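Putative exported protein (Bordetella pertussis Tohama I, PDB 2PFY) binds pyroglutamic acid as an extracytoplasmic solute receptor and probably delivers it to a tripartite ATP-independent periplasmic (TRAP) transport system. Local coordinates at residues 82-87 against 272-277; 121-126 against 203-208; 141-146 against 180-185. All blocks are in the same frame, centred on the assembly; numbering follows the deposited sequence.

Contact 1. Residues 82-87 against 272-277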
loop_
_atom_site.group_PDB
_atom_site.type_symbol
_atom_site.label_atom_id
_atom_site.label_comp_id
_atom_site.label_asym_id
_atom_site.label_seq_id
_atom_site.Cartn_x
_atom_site.Cartn_y
_atom_site.Cartn_z
ATOM N N VAL A 82 -1.904 2.900 -10.690
ATOM C CA VAL A 82 -2.129 2.826 -12.143
ATOM C C VAL A 82 -1.148 1.820 -12.770
ATOM O O VAL A 82 0.060 2.020 -12.671
ATOM C CB VAL A 82 -1.944 4.200 -12.840
ATOM C CG1 VAL A 82 -2.004 4.030 -14.400
ATOM C CG2 VAL A 82 -2.959 5.244 -12.320
ATOM N N PRO A 83 -1.658 0.726 -13.370
ATOM C CA PRO A 83 -0.740 -0.291 -13.897
ATOM C C PRO A 83 0.283 0.237 -14.885
ATOM O O PRO A 83 -0.047 1.029 -15.792
ATOM C CB PRO A 83 -1.671 -1.347 -14.511
ATOM C CG PRO A 83 -2.979 -1.200 -13.714
ATOM C CD PRO A 83 -3.074 0.317 -13.504
ATOM N N PHE A 84 1.531 -0.144 -14.651
ATOM C CA PHE A 84 2.660 0.138 -15.526
ATOM C C PHE A 84 3.058 1.615 -15.715
ATOM O O PHE A 84 3.949 1.935 -16.520
ATOM C CB PHE A 84 2.509 -0.639 -16.836
ATOM C CG PHE A 84 2.456 -2.096 -16.608
ATOM C CD1 PHE A 84 3.598 -2.782 -16.239
ATOM C CD2 PHE A 84 1.246 -2.770 -16.625
ATOM C CE1 PHE A 84 3.554 -4.146 -15.966
ATOM C CE2 PHE A 84 1.187 -4.142 -16.350
ATOM C CZ PHE A 84 2.341 -4.831 -16.033
ATOM N N LEU A 85 2.428 2.510 -14.960
ATOM C CA LEU A 85 2.875 3.896 -14.935
ATOM C C LEU A 85 4.242 4.043 -14.257
ATOM O O LEU A 85 5.113 4.801 -14.707
ATOM C CB LEU A 85 1.816 4.766 -14.247
ATOM C CG LEU A 85 2.157 6.254 -14.027
ATOM C CD1 LEU A 85 2.227 7.055 -15.330
ATOM C CD2 LEU A 85 1.165 6.888 -13.095
ATOM N N ALA A 86 4.445 3.319 -13.157
ATOM C CA ALA A 86 5.701 3.410 -12.411
ATOM C C ALA A 86 5.999 2.051 -11.758
ATOM O O ALA A 86 5.736 1.847 -10.573
ATOM C CB ALA A 86 5.613 4.504 -11.361
ATOM N N SER A 87 6.527 1.122 -12.543
ATOM C CA SER A 87 6.548 -0.277 -12.128
ATOM C C SER A 87 7.876 -0.730 -11.562
ATOM O O SER A 87 7.974 -1.824 -11.003
ATOM C CB SER A 87 6.109 -1.164 -13.287
ATOM O OG SER A 87 4.683 -1.221 -13.333
ATOM N N GLU A 272 -1.838 -6.946 -22.319
ATOM C CA GLU A 272 -3.210 -6.607 -21.934
ATOM C C GLU A 272 -3.256 -5.708 -20.697
ATOM O O GLU A 272 -4.081 -4.786 -20.616
ATOM C CB GLU A 272 -4.044 -7.878 -21.736
ATOM C CG GLU A 272 -4.332 -8.681 -23.058
ATOM C CD GLU A 272 -4.845 -10.109 -22.807
ATOM O OE1 GLU A 272 -4.540 -10.705 -21.729
ATOM O OE2 GLU A 272 -5.546 -10.654 -23.702
ATOM N N LEU A 273 -2.367 -5.967 -19.731
ATOM C CA LEU A 273 -2.278 -5.120 -18.527
ATOM C C LEU A 273 -1.752 -3.725 -18.855
ATOM O O LEU A 273 -2.186 -2.746 -18.250
ATOM C CB LEU A 273 -1.412 -5.785 -17.454
ATOM C CG LEU A 273 -1.965 -7.065 -16.803
ATOM C CD1 LEU A 273 -0.954 -7.660 -15.773
ATOM C CD2 LEU A 273 -3.313 -6.821 -16.142
ATOM N N GLN A 274 -0.816 -3.647 -19.804
ATOM C CA GLN A 274 -0.327 -2.364 -20.330
ATOM C C GLN A 274 -1.469 -1.556 -20.965
ATOM O O GLN A 274 -1.570 -0.344 -20.758
ATOM C CB GLN A 274 0.832 -2.567 -21.324
ATOM C CG GLN A 274 2.183 -2.937 -20.631
ATOM C CD GLN A 274 3.222 -3.610 -21.550
ATOM O OE1 GLN A 274 3.038 -3.703 -22.771
ATOM N NE2 GLN A 274 4.319 -4.085 -20.954
ATOM N N ALA A 275 -2.324 -2.229 -21.726
ATOM C CA ALA A 275 -3.509 -1.574 -22.308
ATOM C C ALA A 275 -4.485 -1.131 -21.208
ATOM O O ALA A 275 -5.029 -0.014 -21.282
ATOM C CB ALA A 275 -4.203 -2.470 -23.346
ATOM N N ILE A 276 -4.665 -1.980 -20.181
ATOM C CA ILE A 276 -5.467 -1.608 -19.012
ATOM C C ILE A 276 -4.906 -0.363 -18.295
ATOM O O ILE A 276 -5.676 0.488 -17.857
ATOM C CB ILE A 276 -5.701 -2.798 -18.039
ATOM C CG1 ILE A 276 -6.735 -3.765 -18.637
ATOM C CG2 ILE A 276 -6.166 -2.320 -16.648
ATOM C CD1 ILE A 276 -6.906 -5.017 -17.862
ATOM N N GLY A 277 -3.570 -0.279 -18.199
ATOM C CA GLY A 277 -2.863 0.856 -17.631
ATOM C C GLY A 277 -3.068 2.150 -18.398
ATOM O O GLY A 277 -3.258 3.215 -17.791
#

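Contact 2. Residues 121-126 against 203-208. With PCA (pyroglutamic acid), chain E.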
loop_
_atom_site.group_PDB
_atom_site.type_symbol
_atom_site.label_atom_id
_atom_site.label_comp_id
_atom_site.label_asym_id
_atom_site.label_seq_id
_atom_site.Cartn_x
_atom_site.Cartn_y
_atom_site.Cartn_z
ATOM N N PRO A 121 6.307 -3.871 -1.974
ATOM C CA PRO A 121 6.980 -4.331 -3.178
ATOM C C PRO A 121 6.009 -4.319 -4.375
ATOM O O PRO A 121 4.801 -4.087 -4.202
ATOM C CB PRO A 121 7.453 -5.769 -2.811
ATOM C CG PRO A 121 7.312 -5.859 -1.264
ATOM C CD PRO A 121 6.111 -4.961 -1.002
ATOM N N PRO A 122 6.539 -4.512 -5.597
ATOM C CA PRO A 122 5.703 -4.527 -6.794
ATOM C C PRO A 122 4.623 -5.610 -6.756
ATOM O O PRO A 122 4.820 -6.664 -6.120
ATOM C CB PRO A 122 6.705 -4.818 -7.912
ATOM C CG PRO A 122 8.026 -4.297 -7.372
ATOM C CD PRO A 122 7.969 -4.679 -5.910
ATOM N N GLN A 123 3.485 -5.364 -7.418
ATOM C CA GLN A 123 2.336 -6.267 -7.292
ATOM C C GLN A 123 2.380 -7.352 -8.370
ATOM O O GLN A 123 2.423 -7.043 -9.560
ATOM C CB GLN A 123 1.017 -5.489 -7.418
ATOM C CG GLN A 123 0.899 -4.285 -6.448
ATOM C CD GLN A 123 0.788 -4.732 -4.993
ATOM O OE1 GLN A 123 1.757 -4.698 -4.223
ATOM N NE2 GLN A 123 -0.368 -5.190 -4.633
ATOM N N GLY A 124 2.363 -8.609 -7.946
ATOM C CA GLY A 124 2.238 -9.769 -8.877
ATOM C C GLY A 124 0.831 -10.354 -8.818
ATOM O O GLY A 124 -0.060 -9.831 -8.109
ATOM N N ILE A 125 0.625 -11.425 -9.573
ATOM C CA ILE A 125 -0.672 -12.104 -9.667
ATOM C C ILE A 125 -0.533 -13.507 -9.109
ATOM O O ILE A 125 0.415 -14.196 -9.444
ATOM C CB ILE A 125 -1.165 -12.151 -11.152
ATOM C CG1 ILE A 125 -1.441 -10.718 -11.616
ATOM C CG2 ILE A 125 -2.466 -13.039 -11.291
ATOM C CD1 ILE A 125 -1.560 -10.488 -13.136
ATOM N N TYR A 126 -1.456 -13.900 -8.223
ATOM C CA TYR A 126 -1.449 -15.239 -7.639
ATOM C C TYR A 126 -2.674 -15.986 -8.117
ATOM O O TYR A 126 -3.782 -15.457 -8.068
ATOM C CB TYR A 126 -1.535 -15.205 -6.104
ATOM C CG TYR A 126 -0.364 -14.568 -5.368
ATOM C CD1 TYR A 126 0.516 -15.355 -4.621
ATOM C CD2 TYR A 126 -0.172 -13.183 -5.373
ATOM C CE1 TYR A 126 1.565 -14.786 -3.873
ATOM C CE2 TYR A 126 0.903 -12.590 -4.657
ATOM C CZ TYR A 126 1.757 -13.402 -3.905
ATOM O OH TYR A 126 2.800 -12.829 -3.199
ATOM N N GLN A 203 4.854 -6.991 -11.575
ATOM C CA GLN A 203 5.148 -5.599 -11.217
ATOM C C GLN A 203 4.084 -4.638 -11.764
ATOM O O GLN A 203 4.424 -3.635 -12.412
ATOM C CB GLN A 203 6.547 -5.183 -11.729
ATOM C CG GLN A 203 7.710 -5.992 -11.136
ATOM C CD GLN A 203 9.083 -5.477 -11.552
ATOM O OE1 GLN A 203 9.383 -4.259 -11.473
ATOM N NE2 GLN A 203 9.935 -6.398 -11.985
ATOM N N ALA A 204 2.807 -4.922 -11.534
ATOM C CA ALA A 204 1.751 -4.080 -12.114
ATOM C C ALA A 204 1.865 -2.610 -11.639
ATOM O O ALA A 204 1.716 -1.658 -12.426
ATOM C CB ALA A 204 0.385 -4.635 -11.804
ATOM N N PHE A 205 2.148 -2.441 -10.348
ATOM C CA PHE A 205 2.398 -1.146 -9.764
ATOM C C PHE A 205 3.049 -1.304 -8.398
ATOM O O PHE A 205 3.265 -2.428 -7.893
ATOM C CB PHE A 205 1.093 -0.305 -9.676
ATOM C CG PHE A 205 -0.012 -0.971 -8.920
ATOM C CD1 PHE A 205 -0.167 -0.762 -7.531
ATOM C CD2 PHE A 205 -0.868 -1.858 -9.564
ATOM C CE1 PHE A 205 -1.185 -1.391 -6.812
ATOM C CE2 PHE A 205 -1.900 -2.525 -8.829
ATOM C CZ PHE A 205 -2.063 -2.278 -7.478
ATOM N N ILE A 206 3.433 -0.182 -7.813
ATOM C CA ILE A 206 3.990 -0.265 -6.484
ATOM C C ILE A 206 3.252 0.711 -5.521
ATOM O O ILE A 206 3.525 1.931 -5.518
ATOM C CB ILE A 206 5.599 -0.329 -6.417
ATOM C CG1 ILE A 206 6.211 0.782 -5.622
ATOM C CG2 ILE A 206 6.366 -0.702 -7.729
ATOM C CD1 ILE A 206 6.118 0.509 -4.244
ATOM N N PRO A 207 2.288 0.161 -4.740
ATOM C CA PRO A 207 1.418 1.029 -3.954
ATOM C C PRO A 207 2.144 1.443 -2.683
ATOM O O PRO A 207 2.968 0.687 -2.145
ATOM C CB PRO A 207 0.185 0.157 -3.691
ATOM C CG PRO A 207 0.790 -1.313 -3.621
ATOM C CD PRO A 207 1.984 -1.283 -4.556
ATOM N N GLN A 208 1.907 2.674 -2.261
ATOM C CA GLN A 208 2.542 3.217 -1.064
ATOM C C GLN A 208 1.666 3.002 0.146
ATOM O O GLN A 208 0.453 2.895 0.053
ATOM C CB GLN A 208 2.776 4.708 -1.201
ATOM C CG GLN A 208 3.601 5.113 -2.417
ATOM C CD GLN A 208 4.992 4.508 -2.439
ATOM O OE1 GLN A 208 5.650 4.384 -1.425
ATOM N NE2 GLN A 208 5.454 4.166 -3.615
HETATM N N PCA E . -0.273 -5.890 0.150
HETATM C CA PCA E . -1.483 -5.110 0.503
HETATM C CB PCA E . -1.608 -3.925 -0.422
HETATM C CG PCA E . -0.482 -4.041 -1.405
HETATM C CD PCA E . 0.299 -5.238 -0.975
HETATM O OE PCA E . 1.350 -5.597 -1.496
HETATM C C PCA E . -2.718 -5.984 0.402
HETATM O O PCA E . -3.821 -5.667 0.864
HETATM O OXT PCA E . -2.616 -7.056 -0.165
#

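Contact 3. Residues 141-146 against 180-185. With PCA (pyroglutamic acid), chain E.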
loop_
_atom_site.group_PDB
_atom_site.type_symbol
_atom_site.label_atom_id
_atom_site.label_comp_id
_atom_site.label_asym_id
_atom_site.label_seq_id
_atom_site.Cartn_x
_atom_site.Cartn_y
_atom_site.Cartn_z
ATOM N N ARG A 141 -13.396 -14.938 -9.634
ATOM C CA ARG A 141 -13.588 -14.166 -8.389
ATOM C C ARG A 141 -12.208 -13.701 -7.966
ATOM O O ARG A 141 -11.385 -14.483 -7.522
ATOM C CB ARG A 141 -14.216 -15.028 -7.298
ATOM C CG ARG A 141 -15.604 -15.586 -7.696
ATOM C CD ARG A 141 -16.080 -16.666 -6.705
ATOM N NE ARG A 141 -17.485 -17.028 -6.933
ATOM C CZ ARG A 141 -18.218 -17.771 -6.107
ATOM N NH1 ARG A 141 -17.699 -18.218 -4.976
ATOM N NH2 ARG A 141 -19.477 -18.062 -6.412
ATOM N N PHE A 142 -11.942 -12.432 -8.199
ATOM C CA PHE A 142 -10.579 -11.951 -8.117
ATOM C C PHE A 142 -10.537 -10.918 -6.985
ATOM O O PHE A 142 -11.322 -9.963 -6.966
ATOM C CB PHE A 142 -10.173 -11.356 -9.465
ATOM C CG PHE A 142 -8.692 -11.054 -9.588
ATOM C CD1 PHE A 142 -7.847 -11.916 -10.295
ATOM C CD2 PHE A 142 -8.142 -9.898 -8.991
ATOM C CE1 PHE A 142 -6.486 -11.624 -10.422
ATOM C CE2 PHE A 142 -6.764 -9.609 -9.091
ATOM C CZ PHE A 142 -5.938 -10.464 -9.806
ATOM N N ARG A 143 -9.648 -11.128 -6.025
ATOM C CA ARG A 143 -9.532 -10.203 -4.891
ATOM C C ARG A 143 -9.191 -8.785 -5.319
ATOM O O ARG A 143 -8.243 -8.570 -6.086
ATOM C CB ARG A 143 -8.452 -10.679 -3.912
ATOM C CG ARG A 143 -8.272 -9.719 -2.708
ATOM C CD ARG A 143 -7.092 -10.060 -1.871
ATOM N NE ARG A 143 -6.962 -9.050 -0.813
ATOM C CZ ARG A 143 -5.831 -8.430 -0.496
ATOM N NH1 ARG A 143 -4.701 -8.783 -1.098
ATOM N NH2 ARG A 143 -5.825 -7.490 0.469
ATOM N N ALA A 144 -9.948 -7.813 -4.811
ATOM C CA ALA A 144 -9.572 -6.395 -4.909
ATOM C C ALA A 144 -9.340 -5.879 -3.487
ATOM O O ALA A 144 -9.867 -6.448 -2.552
ATOM C CB ALA A 144 -10.695 -5.572 -5.565
ATOM N N TYR A 145 -8.544 -4.819 -3.322
ATOM C CA TYR A 145 -8.255 -4.332 -1.965
ATOM C C TYR A 145 -8.349 -2.820 -1.823
ATOM O O TYR A 145 -7.977 -2.251 -0.785
ATOM C CB TYR A 145 -6.912 -4.869 -1.443
ATOM C CG TYR A 145 -5.691 -4.514 -2.254
ATOM C CD1 TYR A 145 -5.258 -3.187 -2.364
ATOM C CD2 TYR A 145 -4.931 -5.515 -2.881
ATOM C CE1 TYR A 145 -4.147 -2.866 -3.085
ATOM C CE2 TYR A 145 -3.803 -5.196 -3.628
ATOM C CZ TYR A 145 -3.416 -3.867 -3.732
ATOM O OH TYR A 145 -2.305 -3.491 -4.442
ATOM N N SER A 146 -8.853 -2.186 -2.877
ATOM C CA SER A 146 -8.933 -0.725 -2.991
ATOM C C SER A 146 -9.901 -0.414 -4.148
ATOM O O SER A 146 -10.255 -1.319 -4.931
ATOM C CB SER A 146 -7.539 -0.137 -3.256
ATOM O OG SER A 146 -7.032 -0.563 -4.519
HETATM N N MSE A 180 -5.608 -13.430 -6.872
HETATM C CA MSE A 180 -5.426 -12.086 -6.305
HETATM C C MSE A 180 -4.223 -11.401 -6.907
HETATM O O MSE A 180 -3.427 -12.013 -7.666
HETATM C CB MSE A 180 -5.317 -12.182 -4.770
HETATM C CG MSE A 180 -4.153 -12.997 -4.301
HETATM SE SE MSE A 180 -3.890 -12.716 -2.410
HETATM C CE MSE A 180 -2.246 -13.922 -2.145
ATOM N N LEU A 181 -4.090 -10.126 -6.564
ATOM C CA LEU A 181 -2.977 -9.328 -6.999
ATOM C C LEU A 181 -2.449 -8.660 -5.752
ATOM O O LEU A 181 -3.211 -7.986 -5.030
ATOM C CB LEU A 181 -3.412 -8.260 -8.009
ATOM C CG LEU A 181 -2.318 -7.237 -8.382
ATOM C CD1 LEU A 181 -2.157 -7.014 -9.899
ATOM C CD2 LEU A 181 -2.594 -5.890 -7.690
ATOM N N THR A 182 -1.166 -8.885 -5.478
ATOM C CA THR A 182 -0.526 -8.351 -4.264
ATOM C C THR A 182 0.965 -8.610 -4.358
ATOM O O THR A 182 1.406 -9.351 -5.258
ATOM C CB THR A 182 -1.152 -8.919 -2.928
ATOM O OG1 THR A 182 -0.688 -8.149 -1.811
ATOM C CG2 THR A 182 -0.842 -10.440 -2.676
ATOM N N SER A 183 1.731 -8.031 -3.424
ATOM C CA SER A 183 3.173 -8.158 -3.418
ATOM C C SER A 183 3.586 -9.544 -2.929
ATOM O O SER A 183 2.778 -10.286 -2.281
ATOM C CB SER A 183 3.799 -7.122 -2.470
ATOM O OG SER A 183 3.312 -7.382 -1.160
ATOM N N PRO A 184 4.857 -9.885 -3.177
ATOM C CA PRO A 184 5.421 -11.065 -2.517
ATOM C C PRO A 184 5.512 -10.893 -0.985
ATOM O O PRO A 184 5.585 -11.892 -0.273
ATOM C CB PRO A 184 6.807 -11.218 -3.166
ATOM C CG PRO A 184 7.176 -9.793 -3.655
ATOM C CD PRO A 184 5.817 -9.247 -4.106
ATOM N N ALA A 185 5.455 -9.652 -0.469
ATOM C CA ALA A 185 5.466 -9.470 0.997
ATOM C C ALA A 185 4.202 -10.041 1.642
ATOM O O ALA A 185 4.272 -10.744 2.652
ATOM C CB ALA A 185 5.614 -7.993 1.372
HETATM N N PCA E . -0.273 -5.890 0.150
HETATM C CA PCA E . -1.483 -5.110 0.503
HETATM C CB PCA E . -1.608 -3.925 -0.422
HETATM C CG PCA E . -0.482 -4.041 -1.405
HETATM C CD PCA E . 0.299 -5.238 -0.975
HETATM O OE PCA E . 1.350 -5.597 -1.496
HETATM C C PCA E . -2.718 -5.984 0.402
HETATM O O PCA E . -3.821 -5.667 0.864
HETATM O OXT PCA E . -2.616 -7.056 -0.165
HETATM O O HOH W 1 -5.712 -8.583 -4.678
#

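Contact 1. Residues 82-87 against 272-277
F84 lays its ring against L273 and Q274 on the flank of helix 267-287. Its CB points toward the helix. CG stands anti to the carbonyl carbon, beside the backbone N (chi1 -60°), and this starts the ring toward L273 and Q274. CG and CD2 of F84 lie near the methylene CG of Q274, with F84 CG 4.1 Å from Q274 CG. That methylene sits over one ring face, offset toward the rim. CD2 of F84 also meets the backbone between the two helix residues and lies 3.8 Å from L273 O. Beyond it, CE2 of F84 makes the closest approach, 3.3 Å to L273 CB. This CB lies at the ring edge, near its plane. At the tip, CZ of F84 is 4.1 Å from the same L273 CB. The ring is thus met by Q274 on one face and by L273 at the edge. The Q274 amide is turned 89° from the ring plane.

Next to the ring the loop backbone comes up to the helix at G277, whose bare CA lies 3.4 Å from P83 O in a CA-H...O contact. P83 sends its CB toward the helix, 4.0 Å from L273 O, and its CG reaches CG2 of I276. One residue earlier, CG1 of V82 is 3.7 Å from G277 O. The loop 82-87 lies between strand 62-66 and helix 89-108, and V82 and P83 also touch V281 and M280 further along helix 267-287. No hydrogen bond crosses between 82-87 and 272-277. The contact is largely apolar, and the loop's hydrogen bonds go to other partners such as A204 and Y299. The missing side chain of G277 is what allows the carbonyl of P83 to approach the helix backbone this closely.

Contact 2. Residues 121-126 against 203-208
Q123 and P207 meet in the wall of the pyroglutamic acid pocket. The Q123 side chain crosses P207 obliquely, with CD of Q123 3.7 Å from CD of P207. CG of P207 lies 3.7 Å from PCA CG. The chain of Q123 bends at chi2 (-68°), which places its CD by P207 CD while its CG stays over the face of the F205 ring. This is a CH-pi contact: Q123 CG lies 3.7 Å from the centroid of the F205 ring, 17° off the ring normal.

Two backbone hydrogen bonds join the segments. Q123 N donates to F205 O at 3.0 Å. A204 N donates to Q123 O at 2.9 Å, and the second bond is the straighter. The main chain of Q123 is therefore held through both its N-H and its carbonyl. F205 O takes a further CA-H...O contact, 3.4 Å from P122 CA. P122 also packs with its ring: CB lies 3.6 Å from Q203 CG, and CG meets CG2 of I206. The P122 ring runs side by side with both of these side chains, pointing the same way.

Around this core, P122 touches F89 and I206 touches S92, both of helix 89-108. P121 and P122 rest on T248 of helix 223-257. Segment 121-126 runs into strand 124-127, which lies between strands 180-182 and 198-201 in the four-stranded sheet, while 203-208 leads from strand 198-201 into strand 208-214 of the other, five-stranded sheet.

Contact 3. Residues 141-146 against 180-185
F142 and R143 pack closely on M180, a selenomethionine. The F142 ring carries M180 CA over one face, offset toward the rim, and its CZ comes to 3.5 Å from M180 C. CE2 of F142 reaches CB of L181. R143 CB presses on M180 CB at 3.6 Å. R143 CG leaves anti to the backbone N (chi1 179°), and the chain is extended from there to NE. PCA C lies at the edge of the guanidinium, in its plane. R143 NH1 donates to PCA OXT at 2.9 Å and R143 NH2 to PCA O at 2.7 Å, both fairly straight. T182 OG1 also donates to PCA OXT, so that oxygen is gripped twice.

This two-pronged hold of an arginine on the ligand carboxylate is characteristic of TRAP receptors of the DctP family. NE of R143 bonds V163 O, which helps fix the rotation of the group. CD2 of Y145 lies over one guanidinium face. The Y145 ring in turn has PCA CB over one face and L181 O at its edge, with Y145 CE2 3.2 Å from L181 O. At the other end of the ligand, S183 N and S183 OG both donate to PCA OE, the OG at 2.7 Å. S183 is the N-cap of helix 184-189, and its OG also accepts from T186 N.

The backbones are joined more loosely. Strands 141-144 and 180-182 run roughly parallel, with 26° between their N-to-C directions. The first pairs with 159-162 in a two-stranded parallel sheet; the second is an outermost strand of the four-stranded sheet. R143 bonds the backbone of A179, just before 180-182. Beyond that point a water bridges the backbones, donating to R143 O and accepting from L181 N.

From the N terminus the chain first reaches 82-87, which opens the loop that contact 1 closes at helix 267-287. Inside it, 121-126 opens a second loop, closed by contact 2 at 203-208. Inside that, contact 3 joins 141-146 to 180-185. The loops nest without crossing. Contacts 1 and 2 touch where F84 N meets A204 O and S87 OG meets Q203 O. Contacts 2 and 3 meet through neighbouring strands 124-127 and 180-182, and both reach the ligand. The side chain of P83 is about 13 Å from the bound PCA. The contacts tie helix 267-287 to the loop before helix 89-108, then to the 203-208 link between the larger sheets, and on to strands 124-127, 141-144 and 180-182.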